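Local atomic coordinates of IroE-like serine hydrolase (Shewanella oneidensis, PDB entry 3GFF), a protein that probably hydrolyses ester bonds as a putative serine esterase of the alpha/beta-hydrolase type. Residues A[18-23]-A[122-127]; A[22-27]-A[86-91]; A[50-55]-A[81-86]. All blocks are in the same frame, centred on the assembly; numbering follows the deposited sequence.

Interaction 1: residues A[18-23]-A[122-127]; sequences ESRLLK and EKELAP
The carboxylate of Glu124 is the flat group of this contact, with Ser19, Arg20 and Leu21 gathered round it. The two oxygens point at the turn after strand 12-19. Over one face hangs Leu21, whose CD1 stands 4.2 Å from Glu124 CD, almost straight above it. The backbone N of Arg20 lies toward the other face, and the Arg20 guanidinium, turned 54° from the carboxylate plane, leads away.

Each oxygen has its own task. Glu124 OE1 receives the hydroxyl of Ser19 on its syn lone pair, OG to OE1 being 2.6 Å. Glu124 OE2 takes the N-H of Leu21, with N to OE2 at 3.0 Å and a nearly straight angle of 168°; Arg20 N adds a weak bond to the same oxygen. A glutamate suits this site because its chain, extended beyond CG, spans from the backbone of helix 114-132 to the turn. Serine suits its own because one small hydroxyl works both ways: OG also accepts from the N of Leu22 at 2.8 Å, an ST motif. Leucine adds apolar cover, its CD1 resting 4.0 Å from CB of Lys123, the residue before Glu124 in the helix.

The contact joins the end of an edge strand of the central sheet to a helix packed beside it, in a wider, pi-type turn of that helix. Phe120, from the same helix, also touches the side chains of Ser19 and Leu22.

Residues 20 to 22 have helix-like backbone angles, so the carboxylate meets N-H groups much as an acid does at a helix start. Those dipoles and the serine hydroxyl would probably stabilise the negative charge and lower the acid's pKa, even in this surface position.

Interaction 2: residues A[22-27]-A[86-91]; sequences LKETRE and RMRDYT
Arg88 of helix 86-89 reaches Glu24 tip to tip, the central link of a four-residue salt-bridge network beside the hairpin of strands 12-19 and 24-31, where Lys23 and Glu24 opposite Ser19 form a G1 beta bulge. From CB the Arg88 chain runs out with CG anti to the backbone N (chi1 -175°) and CD still extended, then bends at chi3 (64°). NE meets Asp89 OD1 at 2.8 Å. NH2 returns to the same Asp89 OD1 at 2.9 Å, here on its syn lone pair, making a side-on grip on one oxygen. NH2 also donates to Glu24 OE2 at 3.0 Å, and NH1 stands 3.6 Å from Glu24 OE1. Over one face of the guanidinium lies the methyl CD2 of Leu22, 4.3 Å from NH2.

Arginine suits the place because its planar head offers several N-H groups to two acids at once. An alanine here would probably leave Asp89 OD1 without the two-nitrogen grip and Glu24 with Arg26 as its remaining cation in this network, so that the two acids would repel each other more.

Arg26, buried against Phe117 and Phe120 of helix 114-132, shares Glu24, and Thr84 OG1 bonds to the same oxygen; the approach of Arg26 NH2 to Asp89 OD2 is modelled too closely to be trusted. On Glu24 OE2 the two arginines arrive from opposite faces of the carboxylate: Arg88 NH2 from one, Arg26 NE, 3.1 Å away, from the other.

Interaction 3: residues A[50-55]-A[81-86]; sequences DGEDQF and IHNTNR
Asp50 and Arg86 cross at about a right angle where helix 51-65 begins, beside the loop that leaves strand 77-81; in this alpha/beta-hydrolase-like fold both elements follow neighbouring parallel strands, 43-48 and 77-81. The arginine, its CG anti to the backbone N (chi1 -180°) and its chain extended as far as NE, brings its guanidinium side-on to the carboxylate. NE bonds Asp50 OD1 at 2.7 Å and NH2 bonds Asp50 OD2 at 2.9 Å, one nitrogen to each oxygen, although the two planes are turned 44° apart. Both oxygens are met on their syn sides. An aspartate suits this buried place because its short chain sets both oxygens before NE and NH2 of Arg86, which answer its charge. The Arg86 side chain also touches Ser145, the presumed nucleophile, so the pair lies next to the likely active site.

Asn83 slants across Asp50, their amide and carboxylate planes 64° apart; its ND2 makes a weak bond to Asp50 OD1 and another, at 3.3 Å, to Glu52 OE1. Glu52 and His82 slide past each other in opposite directions, the carboxylate standing almost perpendicular to the ring. Glu52 CA lies over one ring face, offset toward the rim.

Gly51 CA comes within 4.6 Å of His82 CA; a CB on Gly51 would run into Ile81 O, and having none lets the backbones close up. Its N donates to Ile81 O at 2.8 Å, from above the carbonyl plane.

Interaction 1 lies at the surface, while interactions 2 and 3 are partly buried. Interactions 1 and 2 start from the same turn, and Ser19 N to Glu24 O probably joins their strands; one fixes the hairpin to helix 114-132, the other to the short helix 86-89. Arg86 belongs to both interactions 2 and 3, and a probable hydrogen bond between Tyr90 OH and Asp50 N ties them further. Between interactions 1 and 3 there is apolar packing of Leu125 on Ile81. The chemistry shifts with place: an acid held by a serine hydroxyl and backbone N-H groups outside, a network of alternating charges next, then a paired carboxylate and close backbone contact near the presumed catalytic serine.

Interaction 1: residues A[18-23]-A[122-127]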
loop_
_atom_site.group_PDB
_atom_site.type_symbol
_atom_site.label_atom_id
_atom_site.label_comp_id
_atom_site.label_asym_id
_atom_site.label_seq_id
_atom_site.Cartn_x
_atom_site.Cartn_y
_atom_site.Cartn_z
ATOM N N GLU A 18 6.205 -31.479 3.874
ATOM C CA GLU A 18 7.403 -32.235 3.503
ATOM C C GLU A 18 7.351 -32.405 1.995
ATOM O O GLU A 18 6.491 -33.107 1.508
ATOM C CB GLU A 18 7.460 -33.601 4.186
ATOM C CG GLU A 18 7.662 -33.553 5.689
ATOM C CD GLU A 18 8.874 -32.709 6.117
ATOM O OE1 GLU A 18 10.044 -33.166 5.956
ATOM O OE2 GLU A 18 8.651 -31.592 6.640
ATOM N N SER A 19 8.244 -31.738 1.254
ATOM C CA SER A 19 8.269 -31.867 -0.200
ATOM C C SER A 19 9.062 -33.089 -0.577
ATOM O O SER A 19 10.257 -33.132 -0.358
ATOM C CB SER A 19 8.891 -30.653 -0.903
ATOM O OG SER A 19 8.945 -30.865 -2.308
ATOM N N ARG A 20 8.370 -34.092 -1.110
ATOM C CA ARG A 20 9.006 -35.292 -1.653
ATOM C C ARG A 20 9.804 -34.943 -2.925
ATOM O O ARG A 20 10.873 -35.490 -3.156
ATOM C CB ARG A 20 7.907 -36.262 -2.022
ATOM C CG ARG A 20 6.933 -36.515 -0.873
ATOM C CD ARG A 20 7.020 -37.834 -0.375
ATOM N NE ARG A 20 6.601 -38.708 -1.446
ATOM C CZ ARG A 20 6.713 -40.023 -1.407
ATOM N NH1 ARG A 20 7.201 -40.646 -0.318
ATOM N NH2 ARG A 20 6.330 -40.725 -2.457
ATOM N N LEU A 21 9.220 -34.061 -3.751
ATOM C CA LEU A 21 9.835 -33.532 -4.967
ATOM C C LEU A 21 11.131 -32.759 -4.706
ATOM O O LEU A 21 12.114 -32.994 -5.369
ATOM C CB LEU A 21 8.880 -32.548 -5.677
ATOM C CG LEU A 21 8.047 -33.108 -6.820
ATOM C CD1 LEU A 21 6.914 -32.176 -7.234
ATOM C CD2 LEU A 21 9.029 -33.365 -7.984
ATOM N N LEU A 22 11.079 -31.794 -3.784
ATOM C CA LEU A 22 12.235 -30.977 -3.429
ATOM C C LEU A 22 13.142 -31.642 -2.354
ATOM O O LEU A 22 14.247 -31.163 -2.098
ATOM C CB LEU A 22 11.783 -29.541 -3.036
ATOM C CG LEU A 22 11.106 -28.759 -4.185
ATOM C CD1 LEU A 22 10.626 -27.352 -3.814
ATOM C CD2 LEU A 22 12.063 -28.689 -5.390
ATOM N N LYS A 23 12.691 -32.746 -1.764
ATOM C CA LYS A 23 13.473 -33.494 -0.766
ATOM C C LYS A 23 13.857 -32.604 0.437
ATOM O O LYS A 23 14.967 -32.674 0.971
ATOM C CB LYS A 23 14.703 -34.146 -1.432
ATOM C CG LYS A 23 15.190 -35.424 -0.753
ATOM C CD LYS A 23 16.409 -36.074 -1.442
ATOM C CE LYS A 23 16.629 -37.546 -0.985
ATOM N NZ LYS A 23 16.885 -37.773 0.496
ATOM N N GLU A 122 2.216 -27.397 -7.905
ATOM C CA GLU A 122 1.095 -28.125 -8.492
ATOM C C GLU A 122 0.862 -29.507 -7.978
ATOM O O GLU A 122 -0.292 -29.943 -7.907
ATOM C CB GLU A 122 1.231 -28.192 -10.023
ATOM C CG GLU A 122 1.120 -26.822 -10.662
ATOM C CD GLU A 122 0.917 -26.862 -12.147
ATOM O OE1 GLU A 122 1.879 -27.069 -12.909
ATOM O OE2 GLU A 122 -0.215 -26.614 -12.566
ATOM N N LYS A 123 1.950 -30.209 -7.660
ATOM C CA LYS A 123 1.854 -31.599 -7.283
ATOM C C LYS A 123 1.744 -31.791 -5.773
ATOM O O LYS A 123 1.158 -32.760 -5.343
ATOM C CB LYS A 123 3.021 -32.404 -7.875
ATOM C CG LYS A 123 3.090 -32.358 -9.402
ATOM C CD LYS A 123 1.956 -33.130 -10.065
ATOM C CE LYS A 123 2.196 -33.294 -11.608
ATOM N NZ LYS A 123 1.109 -34.088 -12.296
ATOM N N GLU A 124 2.256 -30.843 -4.988
ATOM C CA GLU A 124 2.221 -30.958 -3.534
ATOM C C GLU A 124 1.516 -29.815 -2.819
ATOM O O GLU A 124 0.487 -30.034 -2.162
ATOM C CB GLU A 124 3.636 -31.111 -3.018
ATOM C CG GLU A 124 4.364 -32.316 -3.586
ATOM C CD GLU A 124 5.830 -32.387 -3.216
ATOM O OE1 GLU A 124 6.494 -31.342 -3.093
ATOM O OE2 GLU A 124 6.351 -33.494 -3.083
ATOM N N LEU A 125 2.010 -28.590 -2.957
ATOM C CA LEU A 125 1.406 -27.480 -2.217
ATOM C C LEU A 125 -0.092 -27.193 -2.557
ATOM O O LEU A 125 -0.940 -27.237 -1.658
ATOM C CB LEU A 125 2.265 -26.216 -2.317
ATOM C CG LEU A 125 1.828 -25.016 -1.439
ATOM C CD1 LEU A 125 1.893 -25.308 0.050
ATOM C CD2 LEU A 125 2.649 -23.760 -1.769
ATOM N N ALA A 126 -0.429 -26.917 -3.812
ATOM C CA ALA A 126 -1.827 -26.589 -4.111
ATOM C C ALA A 126 -2.833 -27.716 -3.710
ATOM O O ALA A 126 -3.850 -27.466 -3.054
ATOM C CB ALA A 126 -2.008 -26.103 -5.580
ATOM N N PRO A 127 -2.560 -28.953 -4.087
ATOM C CA PRO A 127 -3.493 -29.982 -3.634
ATOM C C PRO A 127 -3.729 -29.987 -2.113
ATOM O O PRO A 127 -4.839 -30.264 -1.656
ATOM C CB PRO A 127 -2.815 -31.286 -4.085
ATOM C CG PRO A 127 -1.931 -30.894 -5.203
ATOM C CD PRO A 127 -1.521 -29.486 -4.986
#

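Interaction 2: residues A[22-27]-A[86-91]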
loop_
_atom_site.group_PDB
_atom_site.type_symbol
_atom_site.label_atom_id
_atom_site.label_comp_id
_atom_site.label_asym_id
_atom_site.label_seq_id
_atom_site.Cartn_x
_atom_site.Cartn_y
_atom_site.Cartn_z
ATOM N N LEU A 22 11.079 -31.794 -3.784
ATOM C CA LEU A 22 12.235 -30.977 -3.429
ATOM C C LEU A 22 13.142 -31.642 -2.354
ATOM O O LEU A 22 14.247 -31.163 -2.098
ATOM C CB LEU A 22 11.783 -29.541 -3.036
ATOM C CG LEU A 22 11.106 -28.759 -4.185
ATOM C CD1 LEU A 22 10.626 -27.352 -3.814
ATOM C CD2 LEU A 22 12.063 -28.689 -5.390
ATOM N N LYS A 23 12.691 -32.746 -1.764
ATOM C CA LYS A 23 13.473 -33.494 -0.766
ATOM C C LYS A 23 13.857 -32.604 0.437
ATOM O O LYS A 23 14.967 -32.674 0.971
ATOM C CB LYS A 23 14.703 -34.146 -1.432
ATOM C CG LYS A 23 15.190 -35.424 -0.753
ATOM C CD LYS A 23 16.409 -36.074 -1.442
ATOM C CE LYS A 23 16.629 -37.546 -0.985
ATOM N NZ LYS A 23 16.885 -37.773 0.496
ATOM N N GLU A 24 12.906 -31.778 0.864
ATOM C CA GLU A 24 13.091 -30.866 1.999
ATOM C C GLU A 24 11.752 -30.495 2.600
ATOM O O GLU A 24 10.697 -30.757 2.033
ATOM C CB GLU A 24 13.826 -29.575 1.554
ATOM C CG GLU A 24 13.104 -28.793 0.475
ATOM C CD GLU A 24 13.904 -27.613 -0.121
ATOM O OE1 GLU A 24 15.138 -27.536 0.036
ATOM O OE2 GLU A 24 13.289 -26.778 -0.803
ATOM N N THR A 25 11.822 -29.879 3.769
ATOM C CA THR A 25 10.675 -29.301 4.427
ATOM C C THR A 25 10.463 -27.934 3.798
ATOM O O THR A 25 11.420 -27.179 3.611
ATOM C CB THR A 25 10.961 -29.073 5.906
ATOM O OG1 THR A 25 11.372 -30.311 6.482
ATOM C CG2 THR A 25 9.706 -28.542 6.640
ATOM N N ARG A 26 9.218 -27.645 3.444
ATOM C CA ARG A 26 8.844 -26.378 2.894
ATOM C C ARG A 26 7.868 -25.674 3.844
ATOM O O ARG A 26 6.904 -26.266 4.283
ATOM C CB ARG A 26 8.231 -26.550 1.488
ATOM C CG ARG A 26 9.236 -26.598 0.348
ATOM C CD ARG A 26 10.145 -25.369 0.452
ATOM N NE ARG A 26 10.802 -25.001 -0.782
ATOM C CZ ARG A 26 10.672 -23.851 -1.430
ATOM N NH1 ARG A 26 9.960 -22.845 -0.981
ATOM N NH2 ARG A 26 11.335 -23.685 -2.546
ATOM N N GLU A 27 8.146 -24.411 4.160
ATOM C CA GLU A 27 7.281 -23.599 5.007
ATOM C C GLU A 27 6.472 -22.604 4.194
ATOM O O GLU A 27 6.876 -22.133 3.102
ATOM C CB GLU A 27 8.090 -22.861 6.090
ATOM C CG GLU A 27 8.659 -23.806 7.121
ATOM C CD GLU A 27 9.518 -23.117 8.171
ATOM O OE1 GLU A 27 10.057 -22.010 7.929
ATOM O OE2 GLU A 27 9.665 -23.715 9.254
ATOM N N ARG A 86 16.497 -19.905 -3.021
ATOM C CA ARG A 86 15.883 -18.978 -3.965
ATOM C C ARG A 86 16.514 -18.979 -5.369
ATOM O O ARG A 86 15.809 -18.938 -6.368
ATOM C CB ARG A 86 15.966 -17.583 -3.363
ATOM C CG ARG A 86 15.364 -16.468 -4.208
ATOM C CD ARG A 86 15.142 -15.225 -3.363
ATOM N NE ARG A 86 14.145 -14.385 -4.004
ATOM C CZ ARG A 86 14.424 -13.343 -4.784
ATOM N NH1 ARG A 86 15.696 -12.972 -4.991
ATOM N NH2 ARG A 86 13.425 -12.655 -5.346
HETATM N N MSE A 87 17.835 -19.012 -5.459
HETATM C CA MSE A 87 18.447 -19.023 -6.780
HETATM C C MSE A 87 18.143 -20.334 -7.499
HETATM O O MSE A 87 18.120 -20.379 -8.703
HETATM C CB MSE A 87 19.951 -18.756 -6.727
HETATM C CG MSE A 87 20.327 -17.274 -6.470
HETATM SE SE MSE A 87 19.608 -16.038 -7.831
HETATM C CE MSE A 87 20.584 -16.830 -9.272
ATOM N N ARG A 88 17.890 -21.386 -6.756
ATOM C CA ARG A 88 17.629 -22.678 -7.354
ATOM C C ARG A 88 16.214 -22.721 -7.868
ATOM O O ARG A 88 16.007 -23.094 -9.007
ATOM C CB ARG A 88 17.841 -23.795 -6.338
ATOM C CG ARG A 88 17.715 -25.227 -6.861
ATOM C CD ARG A 88 17.538 -26.176 -5.684
ATOM N NE ARG A 88 16.291 -25.890 -4.976
ATOM C CZ ARG A 88 15.925 -26.431 -3.818
ATOM N NH1 ARG A 88 16.708 -27.309 -3.189
ATOM N NH2 ARG A 88 14.763 -26.091 -3.271
ATOM N N ASP A 89 15.259 -22.277 -7.044
ATOM C CA ASP A 89 13.840 -22.407 -7.339
ATOM C C ASP A 89 13.231 -21.327 -8.196
ATOM O O ASP A 89 12.205 -21.558 -8.790
ATOM C CB ASP A 89 13.054 -22.433 -6.036
ATOM C CG ASP A 89 13.411 -23.616 -5.150
ATOM O OD1 ASP A 89 13.848 -24.666 -5.678
ATOM O OD2 ASP A 89 13.244 -23.497 -3.913
ATOM N N TYR A 90 13.842 -20.154 -8.251
ATOM C CA TYR A 90 13.255 -19.032 -8.968
ATOM C C TYR A 90 13.847 -18.799 -10.340
ATOM O O TYR A 90 13.407 -17.884 -11.030
ATOM C CB TYR A 90 13.315 -17.756 -8.096
ATOM C CG TYR A 90 12.276 -17.681 -6.995
ATOM C CD1 TYR A 90 11.659 -18.822 -6.502
ATOM C CD2 TYR A 90 11.980 -16.475 -6.382
ATOM C CE1 TYR A 90 10.739 -18.763 -5.503
ATOM C CE2 TYR A 90 11.038 -16.406 -5.334
ATOM C CZ TYR A 90 10.440 -17.558 -4.895
ATOM O OH TYR A 90 9.521 -17.550 -3.841
ATOM N N THR A 91 14.828 -19.625 -10.729
ATOM C CA THR A 91 15.497 -19.508 -12.032
ATOM C C THR A 91 15.090 -20.635 -12.973
ATOM O O THR A 91 15.145 -21.793 -12.619
ATOM C CB THR A 91 17.041 -19.402 -11.874
ATOM O OG1 THR A 91 17.561 -20.514 -11.140
ATOM C CG2 THR A 91 17.401 -18.080 -11.135
#

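Interaction 3: residues A[50-55]-A[81-86]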
loop_
_atom_site.group_PDB
_atom_site.type_symbol
_atom_site.label_atom_id
_atom_site.label_comp_id
_atom_site.label_asym_id
_atom_site.label_seq_id
_atom_site.Cartn_x
_atom_site.Cartn_y
_atom_site.Cartn_z
ATOM N N ASP A 50 8.382 -15.255 -2.448
ATOM C CA ASP A 50 9.233 -14.501 -1.521
ATOM C C ASP A 50 8.483 -14.167 -0.262
ATOM O O ASP A 50 8.596 -13.059 0.251
ATOM C CB ASP A 50 9.778 -13.221 -2.163
ATOM C CG ASP A 50 10.838 -13.502 -3.165
ATOM O OD1 ASP A 50 11.727 -14.334 -2.830
ATOM O OD2 ASP A 50 10.781 -12.920 -4.262
ATOM N N GLY A 51 7.754 -15.143 0.260
ATOM C CA GLY A 51 6.901 -14.934 1.429
ATOM C C GLY A 51 7.566 -14.399 2.673
ATOM O O GLY A 51 6.952 -13.633 3.380
ATOM N N GLU A 52 8.828 -14.777 2.909
ATOM C CA GLU A 52 9.598 -14.366 4.111
ATOM C C GLU A 52 9.731 -12.871 4.175
ATOM O O GLU A 52 9.715 -12.308 5.228
ATOM C CB GLU A 52 11.047 -14.904 4.126
ATOM C CG GLU A 52 11.310 -16.170 3.355
ATOM C CD GLU A 52 11.154 -16.002 1.868
ATOM O OE1 GLU A 52 11.778 -15.098 1.258
ATOM O OE2 GLU A 52 10.408 -16.804 1.290
ATOM N N ASP A 53 9.857 -12.250 3.020
ATOM C CA ASP A 53 10.063 -10.802 2.875
ATOM C C ASP A 53 8.845 -9.978 2.394
ATOM O O ASP A 53 8.679 -8.838 2.825
ATOM C CB ASP A 53 11.234 -10.572 1.895
ATOM C CG ASP A 53 12.575 -11.056 2.448
ATOM O OD1 ASP A 53 12.687 -11.261 3.665
ATOM O OD2 ASP A 53 13.527 -11.214 1.680
ATOM N N GLN A 54 8.003 -10.558 1.540
ATOM C CA GLN A 54 6.875 -9.824 0.923
ATOM C C GLN A 54 5.461 -10.079 1.513
ATOM O O GLN A 54 4.558 -9.270 1.313
ATOM C CB GLN A 54 6.829 -10.140 -0.576
ATOM C CG GLN A 54 8.134 -9.850 -1.388
ATOM C CD GLN A 54 8.424 -8.375 -1.564
ATOM O OE1 GLN A 54 7.565 -7.514 -1.376
ATOM N NE2 GLN A 54 9.664 -8.071 -1.898
ATOM N N PHE A 55 5.285 -11.164 2.267
ATOM C CA PHE A 55 3.946 -11.556 2.727
ATOM C C PHE A 55 3.244 -10.519 3.578
ATOM O O PHE A 55 2.095 -10.170 3.297
ATOM C CB PHE A 55 3.957 -12.882 3.504
ATOM C CG PHE A 55 2.581 -13.335 3.905
ATOM C CD1 PHE A 55 1.779 -14.026 2.991
ATOM C CD2 PHE A 55 2.082 -13.047 5.160
ATOM C CE1 PHE A 55 0.502 -14.441 3.327
ATOM C CE2 PHE A 55 0.793 -13.453 5.514
ATOM C CZ PHE A 55 0.004 -14.160 4.594
ATOM N N ILE A 81 4.626 -18.202 0.167
ATOM C CA ILE A 81 5.569 -19.322 0.098
ATOM C C ILE A 81 6.973 -18.879 0.516
ATOM O O ILE A 81 7.544 -17.967 -0.061
ATOM C CB ILE A 81 5.570 -19.969 -1.329
ATOM C CG1 ILE A 81 4.146 -20.278 -1.761
ATOM C CG2 ILE A 81 6.416 -21.286 -1.383
ATOM C CD1 ILE A 81 4.051 -20.787 -3.169
ATOM N N HIS A 82 7.543 -19.507 1.538
ATOM C CA HIS A 82 8.872 -19.109 1.937
ATOM C C HIS A 82 9.885 -19.804 1.074
ATOM O O HIS A 82 9.616 -20.870 0.545
ATOM C CB HIS A 82 9.192 -19.420 3.392
ATOM C CG HIS A 82 8.291 -18.738 4.348
ATOM N ND1 HIS A 82 8.343 -18.970 5.698
ATOM C CD2 HIS A 82 7.269 -17.871 4.145
ATOM C CE1 HIS A 82 7.422 -18.235 6.299
ATOM N NE2 HIS A 82 6.752 -17.563 5.376
ATOM N N ASN A 83 11.049 -19.169 0.961
ATOM C CA ASN A 83 12.184 -19.704 0.261
ATOM C C ASN A 83 13.113 -20.545 1.137
ATOM O O ASN A 83 13.169 -20.419 2.367
ATOM C CB ASN A 83 13.024 -18.562 -0.308
ATOM C CG ASN A 83 12.443 -17.982 -1.550
ATOM O OD1 ASN A 83 12.147 -18.708 -2.487
ATOM N ND2 ASN A 83 12.326 -16.675 -1.596
ATOM N N THR A 84 13.822 -21.439 0.466
ATOM C CA THR A 84 14.917 -22.163 1.077
ATOM C C THR A 84 16.075 -21.732 0.136
ATOM O O THR A 84 16.784 -20.764 0.425
ATOM C CB THR A 84 14.651 -23.651 1.107
ATOM O OG1 THR A 84 14.569 -24.146 -0.225
ATOM C CG2 THR A 84 13.332 -23.954 1.854
ATOM N N ASN A 85 16.202 -22.388 -1.023
ATOM C CA ASN A 85 17.201 -22.003 -2.032
ATOM C C ASN A 85 16.524 -21.211 -3.195
ATOM O O ASN A 85 16.030 -21.760 -4.195
ATOM C CB ASN A 85 17.959 -23.237 -2.518
ATOM C CG ASN A 85 19.208 -22.901 -3.323
ATOM O OD1 ASN A 85 19.365 -21.794 -3.858
ATOM N ND2 ASN A 85 20.080 -23.890 -3.457
ATOM N N ARG A 86 16.497 -19.905 -3.021
ATOM C CA ARG A 86 15.883 -18.978 -3.965
ATOM C C ARG A 86 16.514 -18.979 -5.369
ATOM O O ARG A 86 15.809 -18.938 -6.368
ATOM C CB ARG A 86 15.966 -17.583 -3.363
ATOM C CG ARG A 86 15.364 -16.468 -4.208
ATOM C CD ARG A 86 15.142 -15.225 -3.363
ATOM N NE ARG A 86 14.145 -14.385 -4.004
ATOM C CZ ARG A 86 14.424 -13.343 -4.784
ATOM N NH1 ARG A 86 15.696 -12.972 -4.991
ATOM N NH2 ARG A 86 13.425 -12.655 -5.346
#